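Local coordinates for protein haloperoxidase (Corallina officinalis, PDB 1QHB) that uses hydrogen peroxide to brominate organic substrates, a vanadium-dependent reaction carried out by a twelve-subunit enzyme that also binds calcium, at residues R403-R406 and P407-G411; P148-S152 and P153-A157; P429-D432 and V433-E437. All blocks are in the same frame, centred on the assembly; numbering follows the deposited sequence.

Interaction 1: R403-R406 and P407-G411. With PO4 (phosphate ion), chain G.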
ATOM      1  N   ARG A 403      30.217  -1.371 -30.105  1.00  7.91           N
ATOM      2  CA  ARG A 403      31.114  -0.467 -30.775  1.00 10.08           C
ATOM      3  C   ARG A 403      31.962  -1.180 -31.847  1.00 12.17           C
ATOM      4  O   ARG A 403      33.165  -0.974 -31.866  1.00 12.42           O
ATOM      5  CB  ARG A 403      32.008   0.236 -29.725  1.00  5.95           C
ATOM      6  CG  ARG A 403      31.189   1.284 -28.917  1.00 10.19           C
ATOM      7  CD  ARG A 403      31.975   1.842 -27.761  1.00  8.97           C
ATOM      8  NE  ARG A 403      32.447   0.891 -26.713  1.00 11.49           N
ATOM      9  CZ  ARG A 403      31.812   0.637 -25.582  1.00 19.93           C
ATOM     10  NH1 ARG A 403      30.637   1.179 -25.281  1.00 10.80           N
ATOM     11  NH2 ARG A 403      32.299  -0.152 -24.630  1.00  9.53           N
ATOM     12  N   ARG A 404      31.343  -1.905 -32.776  1.00 12.03           N
ATOM     13  CA  ARG A 404      32.027  -2.583 -33.866  1.00  9.48           C
ATOM     14  C   ARG A 404      32.494  -1.621 -34.959  1.00 12.22           C
ATOM     15  O   ARG A 404      31.762  -0.674 -35.342  1.00 10.12           O
ATOM     16  CB  ARG A 404      31.181  -3.689 -34.469  1.00  7.33           C
ATOM     17  CG  ARG A 404      31.928  -4.509 -35.542  1.00 10.54           C
ATOM     18  CD  ARG A 404      30.985  -5.490 -36.216  1.00  7.58           C
ATOM     19  NE  ARG A 404      31.733  -6.501 -36.990  1.00  9.40           N
ATOM     20  CZ  ARG A 404      31.119  -7.472 -37.653  1.00 12.28           C
ATOM     21  NH1 ARG A 404      29.782  -7.645 -37.655  1.00  6.29           N
ATOM     22  NH2 ARG A 404      31.831  -8.339 -38.340  1.00 10.06           N
ATOM     23  N   LEU A 405      33.739  -1.849 -35.423  1.00 11.28           N
ATOM     24  CA  LEU A 405      34.280  -0.971 -36.449  1.00 12.99           C
ATOM     25  C   LEU A 405      33.529  -1.213 -37.768  1.00 11.63           C
ATOM     26  O   LEU A 405      33.153  -2.343 -38.099  1.00 11.70           O
ATOM     27  CB  LEU A 405      35.792  -1.105 -36.674  1.00  9.49           C
ATOM     28  CG  LEU A 405      36.300  -2.238 -37.565  1.00 13.75           C
ATOM     29  CD1 LEU A 405      37.821  -2.149 -37.513  1.00 12.27           C
ATOM     30  CD2 LEU A 405      35.805  -3.602 -37.083  1.00  6.27           C
ATOM     31  N   ARG A 406      33.387  -0.132 -38.512  1.00  8.88           N
ATOM     32  CA  ARG A 406      32.697  -0.277 -39.808  1.00  9.76           C
ATOM     33  C   ARG A 406      33.637  -0.988 -40.774  1.00 10.82           C
ATOM     34  O   ARG A 406      34.854  -1.016 -40.592  1.00 11.81           O
ATOM     35  CB  ARG A 406      32.295   1.111 -40.309  1.00  9.61           C
ATOM     36  CG  ARG A 406      31.170   1.771 -39.490  1.00  8.88           C
ATOM     37  CD  ARG A 406      29.808   1.350 -40.070  1.00 13.17           C
ATOM     38  NE  ARG A 406      28.751   2.126 -39.402  1.00 13.95           N
ATOM     39  CZ  ARG A 406      27.524   2.256 -39.844  1.00 14.93           C
ATOM     40  NH1 ARG A 406      27.120   1.684 -40.972  1.00 10.61           N
ATOM     41  NH2 ARG A 406      26.642   2.978 -39.182  1.00  8.15           N
ATOM     42  N   PRO A 407      33.096  -1.598 -41.822  1.00  9.92           N
ATOM     43  CA  PRO A 407      33.862  -2.294 -42.860  1.00  9.74           C
ATOM     44  C   PRO A 407      34.976  -1.490 -43.477  1.00 14.03           C
ATOM     45  O   PRO A 407      36.066  -1.999 -43.755  1.00 10.84           O
ATOM     46  CB  PRO A 407      32.803  -2.663 -43.915  1.00  9.00           C
ATOM     47  CG  PRO A 407      31.532  -2.742 -43.117  1.00  7.94           C
ATOM     48  CD  PRO A 407      31.621  -1.647 -42.078  1.00  8.15           C
ATOM     49  N   GLU A 408      34.823  -0.173 -43.679  1.00 11.42           N
ATOM     50  CA  GLU A 408      35.895   0.636 -44.215  1.00 11.91           C
ATOM     51  C   GLU A 408      37.112   0.653 -43.310  1.00 14.78           C
ATOM     52  O   GLU A 408      38.258   0.588 -43.841  1.00 16.56           O
ATOM     53  CB  GLU A 408      35.421   2.075 -44.439  1.00 10.50           C
ATOM     54  CG  GLU A 408      35.174   2.854 -43.145  1.00  8.48           C
ATOM     55  CD  GLU A 408      34.196   3.967 -43.410  1.00 11.50           C
ATOM     56  OE1 GLU A 408      33.174   3.770 -44.152  1.00 12.78           O
ATOM     57  OE2 GLU A 408      34.433   5.048 -42.868  1.00 13.00           O
ATOM     58  N   ALA A 409      36.944   0.636 -41.992  1.00 12.65           N
ATOM     59  CA  ALA A 409      38.092   0.617 -41.065  1.00 13.57           C
ATOM     60  C   ALA A 409      38.825  -0.702 -41.179  1.00 14.18           C
ATOM     61  O   ALA A 409      40.048  -0.793 -41.108  1.00 14.90           O
ATOM     62  CB  ALA A 409      37.558   0.799 -39.648  1.00 10.64           C
ATOM     63  N   THR A 410      38.067  -1.793 -41.355  1.00 14.05           N
ATOM     64  CA  THR A 410      38.670  -3.107 -41.525  1.00 13.26           C
ATOM     65  C   THR A 410      39.500  -3.147 -42.805  1.00 16.63           C
ATOM     66  O   THR A 410      40.563  -3.792 -42.814  1.00 15.89           O
ATOM     67  CB  THR A 410      37.616  -4.219 -41.563  1.00 10.23           C
ATOM     68  OG1 THR A 410      36.857  -4.169 -40.345  1.00 13.48           O
ATOM     69  CG2 THR A 410      38.321  -5.598 -41.561  1.00  8.33           C
ATOM     70  N   GLY A 411      38.999  -2.492 -43.870  1.00 11.99           N
ATOM     71  CA  GLY A 411      39.755  -2.459 -45.138  1.00 12.64           C
ATOM     72  C   GLY A 411      41.033  -1.636 -44.888  1.00 14.24           C
ATOM     73  O   GLY A 411      42.101  -1.960 -45.360  1.00 16.32           O
TER
HETATM   74  P   PO4 G3000      23.042   2.343 -40.718  1.00 11.64           P
HETATM   75  O1  PO4 G3000      24.405   2.468 -41.301  1.00 14.53           O
HETATM   76  O2  PO4 G3000      22.163   1.467 -41.544  1.00 15.34           O
HETATM   77  O3  PO4 G3000      22.448   3.684 -40.591  1.00 17.49           O
HETATM   78  O4  PO4 G3000      23.224   1.708 -39.360  1.00 15.84           O
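The vanadate pocket of this haloperoxidase, occupied here by phosphate, borders the start of helix 407-422, where R406 sits at the N-cap and P407 opens the first turn. The R406 carbonyl O takes two weak backbone bonds, from A409 N (3.0 Å, bent to 130°) and T410 N (3.4 Å). The R406 side chain runs away from the helix, bent at chi2 (-88°), and meets phosphate O1 with its guanidinium edge, in plane: NH1 and NH2 both hydrogen-bond to O1, NH1 at 2.8 Å and the straighter of the two (158°), NH2 at 3.1 Å. NE and NH1 also bond to the carbonyls of H478 and V550, which fixes the rotation of the flat group. K398, S483, G484, H485, R545 and H551 also hydrogen-bond to the ion. Along the chain, L405 CD1 packs on A409 CB at 3.6 Å, and L405 CG lies 3.4 Å from T410 OG1, the two side chains crossing at about a right angle; that hydroxyl is hydrogen-bonded to Y552 OH. A forked grip on one oxygen, from a guanidinium tied to two carbonyls, suits an oxyanion, consistent with the vanadate binding inferred for R406.

Interaction 2: P148-S152 and P153-A157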
ATOM      1  N   PRO A 148      31.149 -11.029 -34.802  1.00 14.31           N
ATOM      2  CA  PRO A 148      32.302 -11.793 -35.266  1.00 13.02           C
ATOM      3  C   PRO A 148      33.609 -11.067 -34.917  1.00 14.11           C
ATOM      4  O   PRO A 148      33.608  -9.843 -34.977  1.00 11.15           O
ATOM      5  CB  PRO A 148      32.153 -11.790 -36.797  1.00 10.15           C
ATOM      6  CG  PRO A 148      30.704 -11.597 -37.024  1.00 12.37           C
ATOM      7  CD  PRO A 148      30.219 -10.664 -35.924  1.00 10.81           C
ATOM      8  N   VAL A 149      34.675 -11.766 -34.560  1.00 13.63           N
ATOM      9  CA  VAL A 149      35.947 -11.133 -34.244  1.00 14.42           C
ATOM     10  C   VAL A 149      36.813 -11.064 -35.500  1.00 15.23           C
ATOM     11  O   VAL A 149      36.618 -11.816 -36.479  1.00 14.14           O
ATOM     12  CB  VAL A 149      36.746 -11.787 -33.102  1.00 15.42           C
ATOM     13  CG1 VAL A 149      35.964 -11.647 -31.784  1.00 12.16           C
ATOM     14  CG2 VAL A 149      37.024 -13.255 -33.338  1.00  6.45           C
ATOM     15  N   LEU A 150      37.797 -10.164 -35.477  1.00 13.01           N
ATOM     16  CA  LEU A 150      38.644  -9.861 -36.603  1.00 17.00           C
ATOM     17  C   LEU A 150      39.407 -11.040 -37.142  1.00 18.31           C
ATOM     18  O   LEU A 150      39.680 -11.102 -38.351  1.00 22.22           O
ATOM     19  CB  LEU A 150      39.666  -8.769 -36.297  1.00 16.67           C
ATOM     20  CG  LEU A 150      39.288  -7.298 -36.306  1.00 24.13           C
ATOM     21  CD1 LEU A 150      40.525  -6.465 -35.965  1.00 21.45           C
ATOM     22  CD2 LEU A 150      38.724  -6.876 -37.647  1.00 20.23           C
ATOM     23  N   THR A 151      39.721 -12.007 -36.302  1.00 17.87           N
ATOM     24  CA  THR A 151      40.485 -13.182 -36.694  1.00 15.26           C
ATOM     25  C   THR A 151      39.601 -14.354 -36.974  1.00 19.13           C
ATOM     26  O   THR A 151      40.115 -15.499 -37.001  1.00 22.63           O
ATOM     27  CB  THR A 151      41.441 -13.513 -35.512  1.00 23.37           C
ATOM     28  OG1 THR A 151      40.599 -13.594 -34.331  1.00 25.22           O
ATOM     29  CG2 THR A 151      42.436 -12.356 -35.246  1.00 16.22           C
ATOM     30  N   SER A 152      38.284 -14.165 -37.144  1.00 18.89           N
ATOM     31  CA  SER A 152      37.441 -15.359 -37.342  1.00 15.67           C
ATOM     32  C   SER A 152      37.189 -15.644 -38.798  1.00 17.69           C
ATOM     33  O   SER A 152      37.128 -14.764 -39.679  1.00 17.58           O
ATOM     34  CB  SER A 152      36.082 -15.167 -36.648  1.00  9.99           C
ATOM     35  OG  SER A 152      35.364 -14.076 -37.226  1.00 13.14           O
ATOM     36  N   PRO A 153      36.867 -16.903 -39.084  1.00 19.44           N
ATOM     37  CA  PRO A 153      36.477 -17.331 -40.437  1.00 18.14           C
ATOM     38  C   PRO A 153      35.293 -16.495 -40.891  1.00 17.04           C
ATOM     39  O   PRO A 153      35.207 -16.019 -42.036  1.00 17.22           O
ATOM     40  CB  PRO A 153      36.066 -18.788 -40.248  1.00 19.54           C
ATOM     41  CG  PRO A 153      36.872 -19.231 -39.064  1.00 21.06           C
ATOM     42  CD  PRO A 153      36.874 -18.033 -38.124  1.00 19.05           C
ATOM     43  N   GLU A 154      34.317 -16.269 -39.995  1.00 15.21           N
ATOM     44  CA  GLU A 154      33.169 -15.455 -40.334  1.00 12.31           C
ATOM     45  C   GLU A 154      33.480 -14.074 -40.937  1.00 14.45           C
ATOM     46  O   GLU A 154      32.919 -13.593 -41.947  1.00 11.86           O
ATOM     47  CB  GLU A 154      32.263 -15.231 -39.140  1.00 12.45           C
ATOM     48  CG  GLU A 154      30.901 -14.675 -39.582  1.00 13.41           C
ATOM     49  CD  GLU A 154      29.835 -14.711 -38.499  1.00 17.01           C
ATOM     50  OE1 GLU A 154      30.176 -15.064 -37.347  1.00 13.10           O
ATOM     51  OE2 GLU A 154      28.705 -14.403 -38.865  1.00 10.62           O
ATOM     52  N   LEU A 155      34.400 -13.345 -40.290  1.00 14.22           N
ATOM     53  CA  LEU A 155      34.747 -11.987 -40.719  1.00 15.37           C
ATOM     54  C   LEU A 155      35.480 -12.057 -42.047  1.00 15.08           C
ATOM     55  O   LEU A 155      35.297 -11.239 -42.978  1.00 18.17           O
ATOM     56  CB  LEU A 155      35.566 -11.334 -39.607  1.00 11.34           C
ATOM     57  CG  LEU A 155      36.009  -9.877 -39.699  1.00 16.82           C
ATOM     58  CD1 LEU A 155      37.282  -9.770 -40.529  1.00 12.50           C
ATOM     59  CD2 LEU A 155      34.965  -8.973 -40.319  1.00 10.87           C
ATOM     60  N   ILE A 156      36.347 -13.074 -42.174  1.00 14.66           N
ATOM     61  CA  ILE A 156      37.061 -13.275 -43.435  1.00 15.00           C
ATOM     62  C   ILE A 156      36.050 -13.379 -44.578  1.00 14.82           C
ATOM     63  O   ILE A 156      36.162 -12.655 -45.581  1.00 15.34           O
ATOM     64  CB  ILE A 156      37.964 -14.503 -43.371  1.00 18.63           C
ATOM     65  CG1 ILE A 156      39.090 -14.271 -42.356  1.00 15.19           C
ATOM     66  CG2 ILE A 156      38.528 -14.802 -44.763  1.00 13.73           C
ATOM     67  CD1 ILE A 156      39.797 -15.561 -42.003  1.00 17.72           C
ATOM     68  N   ALA A 157      35.073 -14.278 -44.428  1.00 12.67           N
ATOM     69  CA  ALA A 157      34.028 -14.391 -45.433  1.00 11.27           C
ATOM     70  C   ALA A 157      33.217 -13.116 -45.587  1.00 13.27           C
ATOM     71  O   ALA A 157      32.730 -12.887 -46.680  1.00 14.66           O
ATOM     72  CB  ALA A 157      33.031 -15.494 -45.018  1.00 10.28           C
TER
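L155 presses its CB against V149 O at 3.3 Å and sends CD1 to L150 O at 3.5 Å, where the chain bends into helix 153-167. With CG anti to the backbone N (chi1 -176°), its branch is brought against V149 O and the L150 backbone, and CD1 also comes within 4.3 Å of L150 CD2. P148 meets E154, the residue before L155: P148 CG lies 3.5 Å from E154 OE1, the pyrrolidine ring slanting across the end of the extended glutamate chain, whose OE2 forms a salt bridge with R213. The V149-S152 bend is a type I beta turn whose last residue, S152, is also the N-cap of helix 153-167. S152 OG, at chi1 63°, makes two bonds: it donates to V149 O (2.7 Å, on a lone pair in the carbonyl plane) and accepts from L155 N (3.3 Å, 158°), so the hydroxyl ties the turn to the first helical turn. V149 O takes S152 N as well. The S152 carbonyl O receives I156 N at 3.1 Å in a nearly straight bond, and I156 CG1 rests beside that oxygen. Packing is tight where S152 CB meets P153 CD at 3.3 Å. By contrast, V149 and T151 have their CB atoms directed away from residues 153-157 and make little contact with them; V149 touches N37 and E39 instead, and T151 is exposed to solvent. P153, partly exposed, touches E196 of helix 196-199.

Interaction 3: P429-D432 and V433-E437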
ATOM      1  N   PRO A 429      49.478  -7.384 -37.062  1.00 21.08           N
ATOM      2  CA  PRO A 429      49.652  -8.814 -37.239  1.00 20.80           C
ATOM      3  C   PRO A 429      48.383  -9.569 -36.995  1.00 21.81           C
ATOM      4  O   PRO A 429      48.078 -10.608 -37.614  1.00 22.25           O
ATOM      5  CB  PRO A 429      50.780  -9.189 -36.284  1.00 22.98           C
ATOM      6  CG  PRO A 429      50.828  -8.116 -35.268  1.00 21.33           C
ATOM      7  CD  PRO A 429      50.387  -6.868 -35.997  1.00 20.49           C
ATOM      8  N   GLU A 430      47.455  -8.997 -36.236  1.00 20.94           N
ATOM      9  CA  GLU A 430      46.149  -9.572 -35.949  1.00 21.51           C
ATOM     10  C   GLU A 430      45.370  -9.819 -37.231  1.00 22.02           C
ATOM     11  O   GLU A 430      44.523 -10.708 -37.238  1.00 24.85           O
ATOM     12  CB  GLU A 430      45.351  -8.652 -35.015  1.00 26.70           C
ATOM     13  CG  GLU A 430      46.079  -8.350 -33.708  1.00 24.12           C
ATOM     14  CD  GLU A 430      46.883  -7.075 -33.780  1.00 34.43           C
ATOM     15  OE1 GLU A 430      47.518  -6.816 -34.823  1.00 32.05           O
ATOM     16  OE2 GLU A 430      46.958  -6.218 -32.875  1.00 44.26           O
ATOM     17  N   VAL A 431      45.594  -9.050 -38.323  1.00 22.34           N
ATOM     18  CA  VAL A 431      44.846  -9.378 -39.540  1.00 21.32           C
ATOM     19  C   VAL A 431      45.667 -10.198 -40.528  1.00 22.97           C
ATOM     20  O   VAL A 431      45.229 -10.332 -41.679  1.00 21.99           O
ATOM     21  CB  VAL A 431      44.216  -8.127 -40.161  1.00 24.66           C
ATOM     22  CG1 VAL A 431      43.262  -7.462 -39.142  1.00 22.00           C
ATOM     23  CG2 VAL A 431      45.210  -7.103 -40.632  1.00 19.29           C
ATOM     24  N   ASP A 432      46.745 -10.888 -40.128  1.00 20.50           N
ATOM     25  CA  ASP A 432      47.587 -11.569 -41.118  1.00 19.44           C
ATOM     26  C   ASP A 432      46.819 -12.646 -41.874  1.00 18.13           C
ATOM     27  O   ASP A 432      46.949 -12.900 -43.069  1.00 22.90           O
ATOM     28  CB  ASP A 432      48.748 -12.293 -40.400  1.00 15.02           C
ATOM     29  CG  ASP A 432      49.923 -11.401 -40.096  1.00 22.12           C
ATOM     30  OD1 ASP A 432      49.934 -10.211 -40.454  1.00 21.87           O
ATOM     31  OD2 ASP A 432      50.874 -11.918 -39.464  1.00 26.54           O
ATOM     32  N   VAL A 433      46.005 -13.398 -41.137  1.00 17.95           N
ATOM     33  CA  VAL A 433      45.227 -14.469 -41.760  1.00 21.25           C
ATOM     34  C   VAL A 433      44.121 -13.913 -42.635  1.00 21.75           C
ATOM     35  O   VAL A 433      43.855 -14.456 -43.697  1.00 25.43           O
ATOM     36  CB  VAL A 433      44.688 -15.379 -40.671  1.00 22.11           C
ATOM     37  CG1 VAL A 433      43.763 -16.462 -41.218  1.00 22.23           C
ATOM     38  CG2 VAL A 433      45.866 -16.016 -39.940  1.00 26.67           C
ATOM     39  N   LEU A 434      43.526 -12.803 -42.230  1.00 21.91           N
ATOM     40  CA  LEU A 434      42.487 -12.155 -43.043  1.00 20.67           C
ATOM     41  C   LEU A 434      43.125 -11.734 -44.366  1.00 21.55           C
ATOM     42  O   LEU A 434      42.614 -12.063 -45.440  1.00 20.07           O
ATOM     43  CB  LEU A 434      41.929 -11.001 -42.209  1.00 20.32           C
ATOM     44  CG  LEU A 434      40.981  -9.960 -42.794  1.00 20.83           C
ATOM     45  CD1 LEU A 434      39.701 -10.540 -43.351  1.00 16.83           C
ATOM     46  CD2 LEU A 434      40.618  -8.950 -41.709  1.00 21.26           C
ATOM     47  N   VAL A 435      44.314 -11.116 -44.313  1.00 21.64           N
ATOM     48  CA  VAL A 435      44.992 -10.713 -45.552  1.00 22.06           C
ATOM     49  C   VAL A 435      45.395 -11.918 -46.383  1.00 22.92           C
ATOM     50  O   VAL A 435      45.148 -11.927 -47.593  1.00 22.14           O
ATOM     51  CB  VAL A 435      46.217  -9.824 -45.242  1.00 27.81           C
ATOM     52  CG1 VAL A 435      47.089  -9.574 -46.450  1.00 26.27           C
ATOM     53  CG2 VAL A 435      45.761  -8.513 -44.640  1.00 22.71           C
ATOM     54  N   GLU A 436      45.947 -12.972 -45.766  1.00 21.13           N
ATOM     55  CA  GLU A 436      46.381 -14.107 -46.573  1.00 22.90           C
ATOM     56  C   GLU A 436      45.243 -14.768 -47.330  1.00 23.78           C
ATOM     57  O   GLU A 436      45.381 -15.114 -48.506  1.00 24.75           O
ATOM     58  CB  GLU A 436      47.077 -15.115 -45.662  1.00 34.34           C
ATOM     59  CG  GLU A 436      47.496 -16.392 -46.374  1.00 49.64           C
ATOM     60  CD  GLU A 436      47.832 -17.466 -45.351  1.00 71.26           C
ATOM     61  OE1 GLU A 436      48.758 -17.229 -44.540  1.00 83.07           O
ATOM     62  OE2 GLU A 436      47.177 -18.528 -45.348  1.00 80.88           O
ATOM     63  N   GLU A 437      44.113 -15.009 -46.656  1.00 21.82           N
ATOM     64  CA  GLU A 437      42.995 -15.668 -47.299  1.00 21.10           C
ATOM     65  C   GLU A 437      42.280 -14.850 -48.365  1.00 20.36           C
ATOM     66  O   GLU A 437      41.591 -15.507 -49.145  1.00 20.19           O
ATOM     67  CB  GLU A 437      41.912 -16.018 -46.266  1.00 25.31           C
ATOM     68  CG  GLU A 437      42.494 -16.695 -45.048  1.00 43.93           C
ATOM     69  CD  GLU A 437      42.310 -18.191 -45.053  1.00 48.83           C
ATOM     70  OE1 GLU A 437      41.956 -18.762 -46.106  1.00 55.01           O
ATOM     71  OE2 GLU A 437      42.520 -18.741 -43.950  1.00 57.82           O
TER
HETATM   72  O   HOH W   1      42.941 -11.997 -39.178  1.00 41.74           O
HETATM   73  O   HOH W   2      45.345 -13.240 -38.441  1.00 44.22           O
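V435 N bonds to V431 O at 2.9 Å, nearly straight at 168°, and E436 N bonds to D432 O at the same length. These are successive i to i+4 bonds of a helix. Two waters extend the network backward: both donate to E430 O, water 1 accepting from L434 N and water 2 from V433 N (2.8 Å). One carbonyl of the preceding 3-10 segment thus serves, through water, the amides of two consecutive residues in the first turn. The motif is a helix N-terminus entered from a short 3-10 segment, P429-E430, with V431 at the N-cap of helix 432-437. D432 N bonds back to P429 O, joining the 3-10 segment to the helix. Valine has no polar side-chain atom to offer the amides of the first turn, and the waters supply acceptors for two of them. D432 has its CB directed away from residues 433-437, and its OD1 bonds to N417 ND2 of helix 407-422. Further out the packing is apolar. With CG of L434 anti to the backbone N (chi1 170°), its CD2 meets V431 CB and lies 4.0 Å from V431 CG1, the two side chains set at a slant. V431 CG2 stands 4.3 Å from V435 CG2, and L434 CB rests against V431 O (3.4 Å). L434 also touches I414 of helix 407-422 and L155 and I156 of helix 153-167, whereas V433 and E436 lie on the solvent side, V433 still touching I156.

Along the chain the three contacts follow in series, none nesting in or crossing another, and each closes the short bend that starts a helix. Interaction 2 comes first, at the head of helix 153-167; interaction 1 follows, joining the loop after helix 376-402 to helix 407-422; interaction 3 starts helix 432-437, the next helix along. In space they share a packing junction. Its apolar part is L150, L155, T410 CG2 and L434: L155 CD1 lies 3.6 Å from L434 CD2, and T410 CG2 touches both L150 CD2 and L434 CD2. R404, salt-bridged to D555 and E158, adds NH1 against P148 CD at 3.5 Å. Interaction 1 reaches the vanadate pocket; interaction 3 lies away from it.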